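Local coordinates for protein peptide chain release factor subunit 1 (Aeropyrum pernix, PDB 3AGK) that probably directs the termination of translation in response to the stop codons UAA, UAG and UGA, at residues A[200-205]-A[232-237]; A[218-223]-A[273-278]; A[119-124]-A[130-135]; A[287-292]-A[298-303]. One frame throughout, in Å; residues are numbered along the deposited sequence.

Contact 1 (A[200-205]-A[232-237]); sequences KKVGEE and QEFVEG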
loop_
_atom_site.group_PDB
_atom_site.type_symbol
_atom_site.label_atom_id
_atom_site.label_comp_id
_atom_site.label_asym_id
_atom_site.label_seq_id
_atom_site.Cartn_x
_atom_site.Cartn_y
_atom_site.Cartn_z
ATOM N N LYS A 200 -3.944 -0.628 27.116
ATOM C CA LYS A 200 -3.640 0.767 26.824
ATOM C C LYS A 200 -2.481 0.882 25.849
ATOM O O LYS A 200 -2.507 1.722 24.960
ATOM C CB LYS A 200 -3.335 1.565 28.107
ATOM C CG LYS A 200 -4.588 2.024 28.858
ATOM C CD LYS A 200 -4.288 2.416 30.322
ATOM C CE LYS A 200 -5.591 2.686 31.074
ATOM N NZ LYS A 200 -5.400 3.049 32.508
ATOM N N LYS A 201 -1.455 0.058 26.043
ATOM C CA LYS A 201 -0.353 -0.024 25.092
ATOM C C LYS A 201 -0.878 -0.410 23.683
ATOM O O LYS A 201 -0.567 0.247 22.701
ATOM C CB LYS A 201 0.684 -1.037 25.579
ATOM C CG LYS A 201 2.034 -0.976 24.872
ATOM C CD LYS A 201 2.942 -2.141 25.301
ATOM C CE LYS A 201 2.728 -2.512 26.775
ATOM N NZ LYS A 201 3.340 -3.835 27.162
ATOM N N VAL A 202 -1.678 -1.471 23.602
ATOM C CA VAL A 202 -2.269 -1.896 22.332
ATOM C C VAL A 202 -3.108 -0.774 21.735
ATOM O O VAL A 202 -2.975 -0.448 20.550
ATOM C CB VAL A 202 -3.129 -3.159 22.516
ATOM C CG1 VAL A 202 -3.763 -3.632 21.158
ATOM C CG2 VAL A 202 -2.281 -4.262 23.140
ATOM N N GLY A 203 -3.959 -0.175 22.565
ATOM C CA GLY A 203 -4.788 0.943 22.143
ATOM C C GLY A 203 -3.995 2.099 21.570
ATOM O O GLY A 203 -4.309 2.606 20.488
ATOM N N GLU A 204 -2.964 2.523 22.303
ATOM C CA GLU A 204 -2.066 3.578 21.831
ATOM C C GLU A 204 -1.311 3.218 20.550
ATOM O O GLU A 204 -1.230 4.015 19.615
ATOM C CB GLU A 204 -1.060 3.936 22.921
ATOM C CG GLU A 204 -1.624 4.853 23.981
ATOM C CD GLU A 204 -0.667 5.022 25.154
ATOM O OE1 GLU A 204 0.518 4.651 24.992
ATOM O OE2 GLU A 204 -1.113 5.498 26.226
ATOM N N GLU A 205 -0.738 2.022 20.529
ATOM C CA GLU A 205 -0.049 1.538 19.354
ATOM C C GLU A 205 -0.993 1.536 18.130
ATOM O O GLU A 205 -0.665 2.096 17.087
ATOM C CB GLU A 205 0.484 0.136 19.619
ATOM C CG GLU A 205 1.508 -0.291 18.626
ATOM C CD GLU A 205 2.704 0.638 18.622
ATOM O OE1 GLU A 205 2.771 1.516 17.729
ATOM O OE2 GLU A 205 3.564 0.495 19.523
ATOM N N GLN A 232 -13.614 -8.328 23.427
ATOM C CA GLN A 232 -14.813 -7.652 23.921
ATOM C C GLN A 232 -14.426 -6.621 24.995
ATOM O O GLN A 232 -14.887 -5.472 24.971
ATOM C CB GLN A 232 -15.823 -8.655 24.508
ATOM C CG GLN A 232 -16.385 -9.668 23.499
ATOM C CD GLN A 232 -17.690 -10.307 23.966
ATOM O OE1 GLN A 232 -18.293 -9.853 24.941
ATOM N NE2 GLN A 232 -18.133 -11.362 23.266
ATOM N N GLU A 233 -13.566 -7.038 25.926
ATOM C CA GLU A 233 -13.072 -6.135 26.959
ATOM C C GLU A 233 -12.332 -4.969 26.310
ATOM O O GLU A 233 -12.553 -3.807 26.653
ATOM C CB GLU A 233 -12.178 -6.893 27.961
ATOM C CG GLU A 233 -12.935 -8.010 28.717
ATOM C CD GLU A 233 -12.071 -8.835 29.697
ATOM O OE1 GLU A 233 -10.827 -8.886 29.558
ATOM O OE2 GLU A 233 -12.663 -9.456 30.605
ATOM N N PHE A 234 -11.482 -5.276 25.342
ATOM C CA PHE A 234 -10.679 -4.247 24.683
ATOM C C PHE A 234 -11.558 -3.190 24.028
ATOM O O PHE A 234 -11.274 -1.991 24.099
ATOM C CB PHE A 234 -9.783 -4.885 23.619
ATOM C CG PHE A 234 -8.947 -3.898 22.868
ATOM C CD1 PHE A 234 -7.816 -3.329 23.461
ATOM C CD2 PHE A 234 -9.280 -3.543 21.567
ATOM C CE1 PHE A 234 -7.028 -2.411 22.773
ATOM C CE2 PHE A 234 -8.504 -2.638 20.869
ATOM C CZ PHE A 234 -7.371 -2.066 21.475
ATOM N N VAL A 235 -12.625 -3.643 23.375
ATOM C CA VAL A 235 -13.504 -2.737 22.661
ATOM C C VAL A 235 -14.394 -1.922 23.598
ATOM O O VAL A 235 -14.666 -0.749 23.362
ATOM C CB VAL A 235 -14.352 -3.490 21.601
ATOM C CG1 VAL A 235 -15.560 -2.701 21.246
ATOM C CG2 VAL A 235 -13.508 -3.727 20.363
ATOM N N GLU A 236 -14.826 -2.527 24.686
ATOM C CA GLU A 236 -15.693 -1.806 25.614
ATOM C C GLU A 236 -14.974 -0.727 26.440
ATOM O O GLU A 236 -15.604 0.218 26.905
ATOM C CB GLU A 236 -16.404 -2.791 26.530
ATOM C CG GLU A 236 -17.343 -3.719 25.787
ATOM C CD GLU A 236 -18.002 -4.726 26.710
ATOM O OE1 GLU A 236 -17.443 -4.986 27.804
ATOM O OE2 GLU A 236 -19.073 -5.254 26.341
ATOM N N GLY A 237 -13.665 -0.873 26.624
ATOM C CA GLY A 237 -12.882 0.092 27.375
ATOM C C GLY A 237 -12.505 1.304 26.536
ATOM O O GLY A 237 -13.009 1.471 25.428
#
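Gly203 and Phe234 are where the backbones of segments 200-205 and 232-237 come nearest, CA to CA 8.3 Å, a spacing bridged by the phenyl ring of Phe234. Its CG stands anti to the backbone N (chi1 179°), which extends the side chain from its own helix toward the other, and the far corner made by CE1 and CZ does the touching. On one side of this corner is Val202, whose CG1 lies 3.8 Å from Phe234 CE1; the methyl comes at a slant to the ring. The second neighbour is backbone: Gly203 N sits at the ring's edge, close to its plane, 3.8 Å from Phe234 CE1, while Gly203 CA is 4.0 Å from Phe234 CZ. With no side chain at Gly203, the phenyl edge rests directly against the helix backbone. Both helices lie on the same face of the mixed sheet of domain 2, for Val202 also packs on Ile146 and Phe234 on Val148, two residues of strand 142-149. Val202 reaches Ala153 as well, and Leu240 adds to the cover of Phe234. The chemistry across the interface is entirely that of carbon surfaces and a ring edge meeting a helix backbone, so the two helices are held here by shape and by exclusion of water, with no charge or directed bond to fix their relative rotation.

Contact 2 (A[218-223]-A[273-278]); sequences VLKGVI and VVEAQM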
loop_
_atom_site.group_PDB
_atom_site.type_symbol
_atom_site.label_atom_id
_atom_site.label_comp_id
_atom_site.label_asym_id
_atom_site.label_seq_id
_atom_site.Cartn_x
_atom_site.Cartn_y
_atom_site.Cartn_z
ATOM N N VAL A 218 -8.387 7.244 3.962
ATOM C CA VAL A 218 -7.963 5.959 3.440
ATOM C C VAL A 218 -8.522 4.767 4.229
ATOM O O VAL A 218 -8.864 3.730 3.649
ATOM C CB VAL A 218 -6.434 5.875 3.473
ATOM C CG1 VAL A 218 -5.982 4.461 3.223
ATOM C CG2 VAL A 218 -5.836 6.836 2.462
ATOM N N LEU A 219 -8.588 4.899 5.552
ATOM C CA LEU A 219 -9.087 3.811 6.386
ATOM C C LEU A 219 -10.601 3.837 6.418
ATOM O O LEU A 219 -11.194 4.829 6.829
ATOM C CB LEU A 219 -8.548 3.911 7.821
ATOM C CG LEU A 219 -8.515 2.616 8.642
ATOM C CD1 LEU A 219 -7.570 1.606 7.986
ATOM C CD2 LEU A 219 -8.075 2.883 10.108
ATOM N N LYS A 220 -11.222 2.735 6.011
ATOM C CA LYS A 220 -12.677 2.641 6.002
ATOM C C LYS A 220 -13.251 1.833 7.168
ATOM O O LYS A 220 -14.434 1.946 7.489
ATOM C CB LYS A 220 -13.168 2.072 4.665
ATOM C CG LYS A 220 -12.926 3.009 3.484
ATOM C CD LYS A 220 -13.934 4.154 3.439
ATOM C CE LYS A 220 -14.959 3.938 2.315
ATOM N NZ LYS A 220 -15.973 5.032 2.205
ATOM N N GLY A 221 -12.423 1.018 7.806
ATOM C CA GLY A 221 -12.917 0.193 8.890
ATOM C C GLY A 221 -11.829 -0.451 9.709
ATOM O O GLY A 221 -10.661 -0.441 9.315
ATOM N N VAL A 222 -12.222 -1.026 10.845
ATOM C CA VAL A 222 -11.286 -1.753 11.702
ATOM C C VAL A 222 -11.936 -3.031 12.158
ATOM O O VAL A 222 -13.072 -3.031 12.631
ATOM C CB VAL A 222 -10.871 -0.925 12.937
ATOM C CG1 VAL A 222 -9.922 -1.739 13.860
ATOM C CG2 VAL A 222 -10.225 0.392 12.489
ATOM N N ILE A 223 -11.236 -4.137 11.979
ATOM C CA ILE A 223 -11.713 -5.402 12.502
ATOM C C ILE A 223 -10.991 -5.651 13.813
ATOM O O ILE A 223 -9.752 -5.553 13.887
ATOM C CB ILE A 223 -11.404 -6.552 11.533
ATOM C CG1 ILE A 223 -12.212 -6.395 10.239
ATOM C CG2 ILE A 223 -11.710 -7.898 12.191
ATOM C CD1 ILE A 223 -11.710 -7.279 9.102
ATOM N N VAL A 273 -17.540 -7.382 6.087
ATOM C CA VAL A 273 -16.790 -6.216 5.619
ATOM C C VAL A 273 -16.444 -6.298 4.126
ATOM O O VAL A 273 -15.761 -7.215 3.673
ATOM C CB VAL A 273 -15.585 -5.838 6.542
ATOM C CG1 VAL A 273 -15.294 -6.923 7.563
ATOM C CG2 VAL A 273 -14.344 -5.421 5.742
ATOM N N VAL A 274 -16.949 -5.324 3.378
ATOM C CA VAL A 274 -16.943 -5.353 1.915
ATOM C C VAL A 274 -15.549 -5.148 1.340
ATOM O O VAL A 274 -15.189 -5.762 0.334
ATOM C CB VAL A 274 -17.832 -4.233 1.352
ATOM C CG1 VAL A 274 -17.623 -4.097 -0.132
ATOM C CG2 VAL A 274 -19.281 -4.507 1.667
ATOM N N GLU A 275 -14.784 -4.263 1.981
ATOM C CA GLU A 275 -13.429 -3.933 1.554
ATOM C C GLU A 275 -12.495 -5.142 1.660
ATOM O O GLU A 275 -11.357 -5.105 1.211
ATOM C CB GLU A 275 -12.882 -2.766 2.388
ATOM C CG GLU A 275 -13.590 -1.429 2.183
ATOM C CD GLU A 275 -14.902 -1.324 2.950
ATOM O OE1 GLU A 275 -15.274 -2.279 3.667
ATOM O OE2 GLU A 275 -15.564 -0.271 2.837
ATOM N N ALA A 276 -12.983 -6.217 2.264
ATOM C CA ALA A 276 -12.189 -7.429 2.408
ATOM C C ALA A 276 -12.493 -8.490 1.337
ATOM O O ALA A 276 -11.884 -9.558 1.338
ATOM C CB ALA A 276 -12.397 -8.015 3.792
ATOM N N GLN A 277 -13.425 -8.211 0.426
ATOM C CA GLN A 277 -13.828 -9.223 -0.560
ATOM C C GLN A 277 -12.722 -9.544 -1.571
ATOM O O GLN A 277 -12.527 -10.701 -1.974
ATOM C CB GLN A 277 -15.118 -8.815 -1.285
ATOM C CG GLN A 277 -15.793 -9.978 -2.006
ATOM C CD GLN A 277 -16.077 -11.138 -1.060
ATOM O OE1 GLN A 277 -16.685 -10.959 -0.002
ATOM N NE2 GLN A 277 -15.618 -12.324 -1.426
ATOM N N MET A 278 -11.988 -8.518 -1.980
ATOM C CA MET A 278 -10.941 -8.730 -2.953
ATOM C C MET A 278 -9.887 -9.715 -2.427
ATOM O O MET A 278 -9.407 -10.580 -3.163
ATOM C CB MET A 278 -10.317 -7.404 -3.344
ATOM C CG MET A 278 -9.322 -7.508 -4.461
ATOM S SD MET A 278 -8.753 -5.882 -5.001
ATOM C CE MET A 278 -7.104 -6.296 -5.549
#
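Ile223 and Val273 supply the apolar half of this contact, and Lys220 with Glu275 the half of mixed character. In the first, Ile223 CD1 lies 3.9 Å from Val273 CG1, and Ile223 CG1 follows at 4.1 Å from the same methyl, so one branch of the valine receives the end of the isoleucine at a slant. The isoleucine gets there because its CG1 lies beside the backbone N (chi1 -67°) and the chain then runs on extended to CD1. Val273 has a nearly eclipsed first torsion, chi1 11°, which may reflect some strain. In the second half, an aliphatic carbon meets a carboxylate: Glu275, bent at chi2 (80°), brings OE2 to 3.8 Å from Lys220 CB. The lysine chain turns away beyond that point, leaving NZ 5.4 Å from Glu275 OE2, too far for a salt bridge, although the opposite charges probably still attract one another weakly. Backbone bonds shape the turn that presents both partners, among them Ala276 N to Val273 O at 3.3 Å. Strand 219-226 is an inner strand of the domain 2 sheet. Ile223 and Glu275 both touch Ile143 on the adjoining strand 142-149, and Ala276 touches Leu158 of strand 152-159, so the short 3-10 turn packs against this part of the sheet just before helix 277-294, which continues to contact 4.

Contact 3 (A[119-124]-A[130-135]); sequences VFYYRT and TDFLED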
loop_
_atom_site.group_PDB
_atom_site.type_symbol
_atom_site.label_atom_id
_atom_site.label_comp_id
_atom_site.label_asym_id
_atom_site.label_seq_id
_atom_site.Cartn_x
_atom_site.Cartn_y
_atom_site.Cartn_z
ATOM N N VAL A 119 0.235 21.729 0.528
ATOM C CA VAL A 119 1.404 21.971 1.374
ATOM C C VAL A 119 2.712 21.972 0.589
ATOM O O VAL A 119 3.141 20.947 0.044
ATOM C CB VAL A 119 1.488 20.985 2.561
ATOM C CG1 VAL A 119 1.030 19.604 2.157
ATOM C CG2 VAL A 119 2.915 20.951 3.146
ATOM N N PHE A 120 3.337 23.141 0.520
ATOM C CA PHE A 120 4.631 23.254 -0.137
ATOM C C PHE A 120 5.600 22.294 0.519
ATOM O O PHE A 120 5.559 22.097 1.727
ATOM C CB PHE A 120 5.171 24.677 -0.052
ATOM C CG PHE A 120 6.552 24.828 -0.612
ATOM C CD1 PHE A 120 6.751 24.941 -1.973
ATOM C CD2 PHE A 120 7.655 24.866 0.226
ATOM C CE1 PHE A 120 8.026 25.087 -2.501
ATOM C CE2 PHE A 120 8.931 25.015 -0.289
ATOM C CZ PHE A 120 9.118 25.126 -1.650
ATOM N N TYR A 121 6.465 21.683 -0.270
ATOM C CA TYR A 121 7.424 20.756 0.296
ATOM C C TYR A 121 8.657 20.781 -0.584
ATOM O O TYR A 121 8.552 20.791 -1.811
ATOM C CB TYR A 121 6.816 19.357 0.351
ATOM C CG TYR A 121 7.633 18.325 1.094
ATOM C CD1 TYR A 121 7.472 18.138 2.464
ATOM C CD2 TYR A 121 8.547 17.519 0.429
ATOM C CE1 TYR A 121 8.212 17.184 3.155
ATOM C CE2 TYR A 121 9.288 16.558 1.110
ATOM C CZ TYR A 121 9.115 16.400 2.473
ATOM O OH TYR A 121 9.839 15.453 3.151
ATOM N N TYR A 122 9.822 20.830 0.046
ATOM C CA TYR A 122 11.081 20.773 -0.674
ATOM C C TYR A 122 11.988 19.817 0.058
ATOM O O TYR A 122 12.101 19.878 1.283
ATOM C CB TYR A 122 11.749 22.145 -0.739
ATOM C CG TYR A 122 13.228 22.061 -1.083
ATOM C CD1 TYR A 122 13.644 21.967 -2.396
ATOM C CD2 TYR A 122 14.205 22.045 -0.089
ATOM C CE1 TYR A 122 14.984 21.876 -2.724
ATOM C CE2 TYR A 122 15.557 21.956 -0.409
ATOM C CZ TYR A 122 15.931 21.874 -1.735
ATOM O OH TYR A 122 17.252 21.781 -2.095
ATOM N N ARG A 123 12.657 18.934 -0.665
ATOM C CA ARG A 123 13.567 18.043 0.035
ATOM C C ARG A 123 14.658 17.445 -0.838
ATOM O O ARG A 123 14.484 17.259 -2.041
ATOM C CB ARG A 123 12.776 16.947 0.745
ATOM C CG ARG A 123 13.584 16.140 1.716
ATOM C CD ARG A 123 12.673 15.604 2.787
ATOM N NE ARG A 123 13.344 15.553 4.074
ATOM C CZ ARG A 123 13.693 14.428 4.685
ATOM N NH1 ARG A 123 13.407 13.262 4.126
ATOM N NH2 ARG A 123 14.312 14.473 5.856
ATOM N N THR A 124 15.801 17.174 -0.220
ATOM C CA THR A 124 16.843 16.402 -0.877
ATOM C C THR A 124 17.075 15.146 -0.064
ATOM O O THR A 124 17.299 15.212 1.137
ATOM C CB THR A 124 18.141 17.195 -1.046
ATOM O OG1 THR A 124 18.542 17.751 0.213
ATOM C CG2 THR A 124 17.936 18.305 -2.044
ATOM N N THR A 130 7.435 10.645 -2.295
ATOM C CA THR A 130 6.251 10.478 -3.124
ATOM C C THR A 130 5.009 10.540 -2.254
ATOM O O THR A 130 3.877 10.535 -2.756
ATOM C CB THR A 130 6.287 9.133 -3.826
ATOM O OG1 THR A 130 5.560 8.176 -3.052
ATOM C CG2 THR A 130 7.722 8.658 -3.976
ATOM N N ASP A 131 5.250 10.585 -0.946
ATOM C CA ASP A 131 4.216 10.644 0.072
ATOM C C ASP A 131 2.855 11.074 -0.428
ATOM O O ASP A 131 1.948 10.264 -0.555
ATOM C CB ASP A 131 4.640 11.608 1.191
ATOM C CG ASP A 131 5.670 11.009 2.121
ATOM O OD1 ASP A 131 6.266 9.978 1.749
ATOM O OD2 ASP A 131 5.885 11.572 3.220
ATOM N N PHE A 132 2.725 12.371 -0.681
ATOM C CA PHE A 132 1.437 12.997 -0.937
ATOM C C PHE A 132 0.752 12.375 -2.146
ATOM O O PHE A 132 -0.476 12.294 -2.198
ATOM C CB PHE A 132 1.609 14.503 -1.161
ATOM C CG PHE A 132 2.630 15.163 -0.242
ATOM C CD1 PHE A 132 3.984 14.870 -0.349
ATOM C CD2 PHE A 132 2.233 16.102 0.696
ATOM C CE1 PHE A 132 4.904 15.482 0.459
ATOM C CE2 PHE A 132 3.158 16.715 1.516
ATOM C CZ PHE A 132 4.493 16.406 1.395
ATOM N N LEU A 133 1.552 11.919 -3.105
ATOM C CA LEU A 133 1.034 11.432 -4.387
ATOM C C LEU A 133 0.411 10.052 -4.263
ATOM O O LEU A 133 -0.609 9.756 -4.898
ATOM C CB LEU A 133 2.156 11.394 -5.420
ATOM C CG LEU A 133 2.805 12.747 -5.707
ATOM C CD1 LEU A 133 4.081 12.593 -6.541
ATOM C CD2 LEU A 133 1.805 13.668 -6.397
ATOM N N GLU A 134 1.034 9.205 -3.452
ATOM C CA GLU A 134 0.535 7.850 -3.245
ATOM C C GLU A 134 -0.836 7.844 -2.589
ATOM O O GLU A 134 -1.589 6.887 -2.732
ATOM C CB GLU A 134 1.509 7.028 -2.406
ATOM C CG GLU A 134 2.872 6.858 -3.038
ATOM C CD GLU A 134 3.623 5.669 -2.472
ATOM O OE1 GLU A 134 4.611 5.883 -1.730
ATOM O OE2 GLU A 134 3.218 4.520 -2.773
ATOM N N ASP A 135 -1.161 8.923 -1.885
ATOM C CA ASP A 135 -2.420 8.995 -1.152
ATOM C C ASP A 135 -3.652 9.232 -2.032
ATOM O O ASP A 135 -4.780 8.952 -1.613
ATOM C CB ASP A 135 -2.328 10.052 -0.054
ATOM C CG ASP A 135 -1.571 9.557 1.165
ATOM O OD1 ASP A 135 -0.943 10.387 1.850
ATOM O OD2 ASP A 135 -1.604 8.336 1.434
#
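Tyr121 and Phe132 form the dense part of this contact, a T-shaped (edge-to-face) aromatic pair whose centroids are 5.2 Å apart and whose planes meet at 63°. Phe132 supplies the edge: its CZ comes over the tyrosine face, 3.6 Å from Tyr121 CD1, and CE1 follows 4.0 Å from Tyr121 CG. In Tyr121, CG anti to the backbone N (chi1 -172°) carries the ring toward the helix, and a chi2 of 89° turns its face to Phe132. Phe132 also meets the ring of Tyr38, which belongs to strand 34-39; this strand is hydrogen-bonded to strand 121-125, an outermost strand of the antiparallel four-stranded sheet of domain 1. The short, weakly bonded helix 131-134 thus meets the sheet's end strand through Phe132, and Leu133 of the same helix also touches Tyr38. An alanine in place of Phe132 is likely to leave the face of Tyr121 without its aromatic partner and open a gap between helix and strand. Thr130 O accepts from both Leu133 N, at 2.7 Å, and Glu134 N, at 3.2 Å, which probably steadies the turn from which Phe132 projects. The packing is much thinner on the solvent side. There Val119, itself exposed, offers CG1 alone, 3.6 Å from Phe132 CE2 and oblique to the ring.

Contact 4 (A[287-292]-A[298-303]); sequences EEFKLH and GMIVYG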
loop_
_atom_site.group_PDB
_atom_site.type_symbol
_atom_site.label_atom_id
_atom_site.label_comp_id
_atom_site.label_asym_id
_atom_site.label_seq_id
_atom_site.Cartn_x
_atom_site.Cartn_y
_atom_site.Cartn_z
ATOM N N GLU A 287 -7.177 -21.568 -2.928
ATOM C CA GLU A 287 -7.649 -22.808 -2.323
ATOM C C GLU A 287 -8.426 -23.690 -3.298
ATOM O O GLU A 287 -8.218 -24.903 -3.340
ATOM C CB GLU A 287 -8.482 -22.516 -1.076
ATOM C CG GLU A 287 -7.672 -21.906 0.052
ATOM C CD GLU A 287 -8.534 -21.530 1.244
ATOM O OE1 GLU A 287 -7.981 -20.989 2.231
ATOM O OE2 GLU A 287 -9.765 -21.772 1.190
ATOM N N GLU A 288 -9.324 -23.095 -4.075
ATOM C CA GLU A 288 -10.037 -23.862 -5.088
ATOM C C GLU A 288 -9.046 -24.522 -6.061
ATOM O O GLU A 288 -9.162 -25.703 -6.376
ATOM C CB GLU A 288 -11.019 -22.976 -5.853
ATOM C CG GLU A 288 -11.755 -23.691 -6.973
ATOM C CD GLU A 288 -12.758 -22.797 -7.693
ATOM O OE1 GLU A 288 -12.813 -21.586 -7.391
ATOM O OE2 GLU A 288 -13.487 -23.305 -8.570
ATOM N N PHE A 289 -8.070 -23.744 -6.518
ATOM C CA PHE A 289 -7.030 -24.244 -7.402
ATOM C C PHE A 289 -6.334 -25.453 -6.763
ATOM O O PHE A 289 -6.127 -26.472 -7.415
ATOM C CB PHE A 289 -6.042 -23.108 -7.744
ATOM C CG PHE A 289 -4.792 -23.560 -8.471
ATOM C CD1 PHE A 289 -4.851 -24.017 -9.777
ATOM C CD2 PHE A 289 -3.554 -23.504 -7.846
ATOM C CE1 PHE A 289 -3.705 -24.428 -10.446
ATOM C CE2 PHE A 289 -2.405 -23.904 -8.506
ATOM C CZ PHE A 289 -2.477 -24.363 -9.815
ATOM N N LYS A 290 -5.992 -25.350 -5.482
ATOM C CA LYS A 290 -5.235 -26.416 -4.835
ATOM C C LYS A 290 -6.074 -27.673 -4.604
ATOM O O LYS A 290 -5.576 -28.786 -4.733
ATOM C CB LYS A 290 -4.608 -25.929 -3.532
ATOM C CG LYS A 290 -3.258 -26.564 -3.254
ATOM C CD LYS A 290 -3.352 -28.097 -3.227
ATOM C CE LYS A 290 -2.075 -28.766 -3.707
ATOM N NZ LYS A 290 -2.277 -30.224 -3.947
ATOM N N LEU A 291 -7.346 -27.480 -4.281
ATOM C CA LEU A 291 -8.303 -28.573 -4.130
ATOM C C LEU A 291 -8.429 -29.414 -5.414
ATOM O O LEU A 291 -8.473 -30.645 -5.368
ATOM C CB LEU A 291 -9.669 -27.997 -3.740
ATOM C CG LEU A 291 -10.607 -28.802 -2.840
ATOM C CD1 LEU A 291 -9.830 -29.458 -1.713
ATOM C CD2 LEU A 291 -11.716 -27.911 -2.283
ATOM N N HIS A 292 -8.489 -28.746 -6.559
ATOM C CA HIS A 292 -8.523 -29.451 -7.835
ATOM C C HIS A 292 -7.228 -30.237 -8.041
ATOM O O HIS A 292 -7.258 -31.380 -8.504
ATOM C CB HIS A 292 -8.746 -28.484 -9.007
ATOM C CG HIS A 292 -10.104 -27.851 -9.026
ATOM N ND1 HIS A 292 -11.263 -28.573 -9.225
ATOM C CD2 HIS A 292 -10.485 -26.558 -8.890
ATOM C CE1 HIS A 292 -12.300 -27.755 -9.197
ATOM N NE2 HIS A 292 -11.854 -26.525 -8.997
ATOM N N GLY A 298 -8.588 -32.498 -12.881
ATOM C CA GLY A 298 -8.412 -32.046 -14.251
ATOM C C GLY A 298 -9.095 -30.720 -14.550
ATOM O O GLY A 298 -9.143 -30.277 -15.699
ATOM N N MET A 299 -9.622 -30.077 -13.515
ATOM C CA MET A 299 -10.349 -28.823 -13.694
ATOM C C MET A 299 -9.419 -27.601 -13.640
ATOM O O MET A 299 -9.835 -26.501 -13.276
ATOM C CB MET A 299 -11.442 -28.703 -12.633
ATOM C CG MET A 299 -12.746 -28.125 -13.149
ATOM S SD MET A 299 -13.515 -29.158 -14.413
ATOM C CE MET A 299 -14.952 -28.169 -14.799
ATOM N N ILE A 300 -8.157 -27.807 -13.992
ATOM C CA ILE A 300 -7.182 -26.728 -14.013
ATOM C C ILE A 300 -6.255 -26.855 -15.214
ATOM O O ILE A 300 -6.186 -27.900 -15.865
ATOM C CB ILE A 300 -6.296 -26.737 -12.760
ATOM C CG1 ILE A 300 -5.508 -28.047 -12.707
ATOM C CG2 ILE A 300 -7.119 -26.496 -11.484
ATOM C CD1 ILE A 300 -4.850 -28.263 -11.390
ATOM N N VAL A 301 -5.535 -25.782 -15.497
ATOM C CA VAL A 301 -4.628 -25.756 -16.630
ATOM C C VAL A 301 -3.406 -24.948 -16.209
ATOM O O VAL A 301 -3.515 -24.022 -15.408
ATOM C CB VAL A 301 -5.300 -25.098 -17.844
ATOM C CG1 VAL A 301 -5.767 -23.682 -17.485
ATOM C CG2 VAL A 301 -4.376 -25.096 -19.048
ATOM N N TYR A 302 -2.237 -25.325 -16.712
ATOM C CA TYR A 302 -1.024 -24.556 -16.467
ATOM C C TYR A 302 -0.049 -24.844 -17.590
ATOM O O TYR A 302 -0.262 -25.770 -18.376
ATOM C CB TYR A 302 -0.410 -24.876 -15.097
ATOM C CG TYR A 302 -0.384 -26.346 -14.739
ATOM C CD1 TYR A 302 0.718 -27.150 -15.055
ATOM C CD2 TYR A 302 -1.460 -26.932 -14.074
ATOM C CE1 TYR A 302 0.737 -28.507 -14.735
ATOM C CE2 TYR A 302 -1.454 -28.279 -13.737
ATOM C CZ TYR A 302 -0.353 -29.063 -14.064
ATOM O OH TYR A 302 -0.362 -30.402 -13.721
ATOM N N GLY A 303 1.015 -24.049 -17.659
ATOM C CA GLY A 303 1.928 -24.081 -18.789
ATOM C C GLY A 303 1.374 -23.092 -19.794
ATOM O O GLY A 303 0.177 -23.135 -20.106
#
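Within the two segments the shortest backbone bond, 2.9 Å from Leu291 N to Glu287 O, belongs to the helical ladder that sets His292 against Met299 and Phe289 against Ile300. The imidazole carries the first of these pairings. Met299 CB sits over one face of the ring in a CH-pi contact, 3.8 Å from the centroid and 28° off the normal; being offset toward the rim, it comes nearest to His292 ND1, at 3.4 Å. Beyond CB the methionine bends away, and CG remains near His292 CE1. At the edge of the same ring, in its plane, lies Glu288 OE2, which forms a salt bridge with Lys317. Ile300 fills the angle between the two aromatic residues: its CG2 is 3.6 Å from His292 CB and 3.8 Å from Phe289 CD1, with CD1 farther along, 4.1 Å from Phe289 CE1. Phe289, extended toward the strand by a chi1 of 170°, is closed in by Phe359, Trp354 and Ala363. Were His292 an alanine, Met299 CB would probably lose the ring face it rests on, while the touch of CB on Ile300 CG2 could remain. Strand 300-302 is an outermost strand of the domain 3 sheet, hydrogen-bonded to strand 362-366, and helix 277-294 packs against it through Phe289 and His292. Dispersion and CH-pi contacts join helix to strand here, which implies close fit of surfaces more than directed bonding, with the polar imidazole used through its face and Glu288 OE2 at its edge.

In the fold
The four contacts sample all three domains. Contacts 1 and 2 belong to domain 2 and are interlocked along the chain: strand 219-226 comes between the two helices of contact 1 in sequence, and the centres are about 20 Å apart. Contact 2 is the crossroads, its nearest atoms about 5 Å from contact 3 in domain 1 and about 11 Å from contact 4 in domain 3; helix 277-294 runs from contact 2 to contact 4. Contacts 3 and 4 lie on opposite sides of the chain's centre, about 44 Å between centres. The GGQ motif, which in this family serves peptide release, falls within unmodelled residues 175-186, shortly before the helix used by contact 1.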